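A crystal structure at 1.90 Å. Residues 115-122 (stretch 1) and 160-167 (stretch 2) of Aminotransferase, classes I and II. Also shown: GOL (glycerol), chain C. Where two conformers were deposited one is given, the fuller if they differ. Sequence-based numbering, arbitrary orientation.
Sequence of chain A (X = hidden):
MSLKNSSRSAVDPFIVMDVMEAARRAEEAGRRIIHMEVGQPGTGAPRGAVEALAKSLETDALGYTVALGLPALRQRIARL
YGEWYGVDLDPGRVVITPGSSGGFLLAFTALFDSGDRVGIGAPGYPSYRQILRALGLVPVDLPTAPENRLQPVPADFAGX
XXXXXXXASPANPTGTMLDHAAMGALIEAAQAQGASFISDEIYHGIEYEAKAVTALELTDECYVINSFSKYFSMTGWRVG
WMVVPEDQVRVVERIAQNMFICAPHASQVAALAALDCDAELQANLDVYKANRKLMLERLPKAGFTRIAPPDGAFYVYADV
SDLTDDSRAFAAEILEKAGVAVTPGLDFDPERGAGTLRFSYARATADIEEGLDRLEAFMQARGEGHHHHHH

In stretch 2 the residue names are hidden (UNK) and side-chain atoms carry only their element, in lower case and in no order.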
# COMPACT_ATOMS: atom_id res chain seq x y z
N GLY A 115 14.98 -19.66 1.10
CA GLY A 115 14.46 -20.42 -0.03
C GLY A 115 12.97 -20.65 0.01
O GLY A 115 12.43 -21.25 -0.91
N ASP A 116 12.28 -20.23 1.08
CA ASP A 116 10.84 -20.39 1.14
C ASP A 116 10.16 -19.50 0.09
O ASP A 116 10.56 -18.35 -0.15
CB ASP A 116 10.22 -20.05 2.51
CG ASP A 116 10.46 -21.15 3.56
OD1 ASP A 116 10.93 -22.25 3.17
OD2 ASP A 116 10.16 -20.88 4.75
N ARG A 117 9.10 -20.06 -0.48
CA ARG A 117 8.33 -19.40 -1.54
C ARG A 117 7.13 -18.72 -0.96
O ARG A 117 6.36 -19.32 -0.26
CB ARG A 117 7.93 -20.39 -2.63
CG ARG A 117 9.10 -20.79 -3.47
CD ARG A 117 8.69 -21.80 -4.53
NE ARG A 117 9.83 -22.26 -5.32
CZ ARG A 117 10.54 -23.35 -5.02
NH1 ARG A 117 10.23 -24.11 -3.97
NH2 ARG A 117 11.57 -23.69 -5.80
N VAL A 118 6.96 -17.44 -1.31
CA VAL A 118 5.86 -16.65 -0.78
C VAL A 118 5.10 -16.06 -1.98
O VAL A 118 5.71 -15.36 -2.78
CB VAL A 118 6.40 -15.52 0.13
CG1 VAL A 118 5.25 -14.70 0.70
CG2 VAL A 118 7.29 -16.14 1.25
N GLY A 119 3.81 -16.38 -2.07
CA GLY A 119 2.94 -15.97 -3.18
C GLY A 119 2.50 -14.52 -3.00
O GLY A 119 2.04 -14.12 -1.92
N ILE A 120 2.63 -13.73 -4.07
CA ILE A 120 2.22 -12.31 -4.07
C ILE A 120 1.57 -12.00 -5.41
O ILE A 120 2.07 -12.39 -6.45
CB ILE A 120 3.43 -11.37 -3.86
CG1 ILE A 120 4.56 -11.68 -4.84
CG2 ILE A 120 3.98 -11.52 -2.41
CD1 ILE A 120 5.82 -10.83 -4.69
N GLY A 121 0.42 -11.35 -5.39
CA GLY A 121 -0.28 -11.00 -6.66
C GLY A 121 0.47 -10.00 -7.49
O GLY A 121 1.12 -9.10 -6.94
N ALA A 122 0.39 -10.12 -8.82
CA ALA A 122 0.97 -9.14 -9.73
C ALA A 122 -0.22 -8.73 -10.58
O ALA A 122 -0.82 -9.59 -11.20
CB ALA A 122 2.08 -9.77 -10.60
N UNK A 160 0.94 -24.55 -6.70
CA UNK A 160 2.19 -24.00 -6.23
C UNK A 160 2.46 -24.39 -4.76
O UNK A 160 1.58 -24.28 -3.92
c UNK A 160 3.07 -22.33 -8.66
c UNK A 160 1.98 -20.30 -7.68
c UNK A 160 2.15 -22.46 -6.33
c UNK A 160 1.99 -21.84 -7.74
N UNK A 161 3.70 -24.76 -4.49
CA UNK A 161 4.15 -25.13 -3.16
C UNK A 161 4.63 -23.85 -2.55
O UNK A 161 5.69 -23.35 -2.92
o UNK A 161 4.92 -27.04 -1.09
c UNK A 161 5.28 -26.14 -3.23
o UNK A 161 6.95 -26.37 -1.58
c UNK A 161 5.76 -26.55 -1.87
N UNK A 162 3.81 -23.27 -1.69
CA UNK A 162 4.11 -21.98 -1.09
C UNK A 162 4.18 -22.13 0.40
O UNK A 162 3.30 -22.73 1.02
c UNK A 162 3.02 -20.95 -1.41
c UNK A 162 4.06 -19.93 -3.45
c UNK A 162 2.79 -20.52 -2.86
c UNK A 162 1.66 -19.54 -2.88
N UNK A 163 5.15 -21.46 0.98
CA UNK A 163 5.32 -21.36 2.44
C UNK A 163 4.44 -20.26 3.02
O UNK A 163 4.03 -20.31 4.19
c UNK A 163 6.82 -21.11 2.76
N UNK A 164 4.16 -19.23 2.20
CA UNK A 164 3.30 -18.15 2.58
C UNK A 164 2.57 -17.52 1.42
O UNK A 164 2.95 -17.70 0.23
N UNK A 165 1.53 -16.79 1.79
CA UNK A 165 0.73 -15.98 0.86
C UNK A 165 0.45 -14.60 1.45
O UNK A 165 -0.00 -14.48 2.59
c UNK A 165 -1.51 -15.92 -0.43
c UNK A 165 -2.95 -16.52 -0.36
c UNK A 165 -0.59 -16.66 0.56
c UNK A 165 -0.95 -16.00 -1.86
N UNK A 166 0.66 -13.57 0.64
CA UNK A 166 0.36 -12.21 1.06
C UNK A 166 -0.69 -11.57 0.18
O UNK A 166 -0.63 -11.68 -1.03
se UNK A 166 2.77 -9.28 2.64
c UNK A 166 1.36 -9.95 1.52
c UNK A 166 1.60 -11.36 1.01
c UNK A 166 1.29 -8.38 3.52
N UNK A 167 -1.68 -10.94 0.81
CA UNK A 167 -2.77 -10.26 0.10
C UNK A 167 -2.88 -8.83 0.60
O UNK A 167 -2.55 -8.54 1.76
c UNK A 167 -4.16 -10.97 0.29
c UNK A 167 -4.08 -12.39 -0.22
c UNK A 167 -4.59 -10.92 1.76
C1 GOL C . -1.56 -7.91 -3.85
O1 GOL C . -2.06 -6.72 -4.40
C2 GOL C . -2.66 -8.98 -3.86
O2 GOL C . -3.62 -8.82 -2.86
C3 GOL C . -2.10 -10.38 -3.64
O3 GOL C . -0.82 -10.37 -3.11

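Position 160 carries four side-chain carbons, forked at the second. Its CA-to-CB bond points toward stretch 1, but the side chain stops short of contact. The fork identifies Leu160.

Position 161 has two side-chain carbons, the second carrying two oxygens. This is a short carboxylate, Asp161. The acid group makes no close contact with stretch 1. Its backbone O lies 3.7 Å from CB of Arg117.

Position 162 again has four carbons, forked at the second. The CA-to-CB bond points sideways, but the end of the side chain comes nearer to stretch 1. One carbon of the fork lies 3.8 Å from N of Gly119. The residue is Leu162, and that atom is CD2. The same CD2 is 4.0 Å from CB of Arg117.

Position 163 has a single side-chain carbon, which points toward stretch 1. It packs 3.6 Å from CB of Asp116. One carbon means Ala163. Its backbone N donates a hydrogen bond to O of Arg117 at 2.8 Å.

Position 164 has no side-chain atoms, so it is Gly164. Its N makes a weak hydrogen bond to the same O of Arg117, at 3.3 Å. Its O accepts a hydrogen bond from N of Gly119 at 2.8 Å and also receives a CA-H...O contact from CA of Val118 at 3.3 Å.

Position 165 has four carbons, forked at the second. A terminal carbon reaches O of Gly119 at 3.5 Å. This is Leu165, and the atom is CD1. A side chain on Gly119 would have little room: an ideal CB there would clash with Leu162 and sit tight against CD1 of Leu165.

Position 166 has an unbranched chain of two carbons, a selenium and a carbon. It is selenomethionine, named here Met166. Its CB lies 4.2 Å from CG2 of Ile120, though the ends of both side chains lead away. Its N donates to O of Gly119 at 3.0 Å.

Position 167 has three carbons, one carrying the other two. It is Val167. Its CA-to-CB bond points away from stretch 1, with no contact.

The contact is a parallel strand pairing. Val118 pairs with Gly164, and Gly119 with Leu165. Gly119 uses both N and O, bonding to the residues before and after its partner, as parallel strands do. Beyond this, a glycerol links the strands: Gly121 N donates to GOL O3 at 2.8 Å, and GOL O3 donates to Met166 O at a very short 2.5 Å.

Stretch 2 (160-167) LDLAGLMV
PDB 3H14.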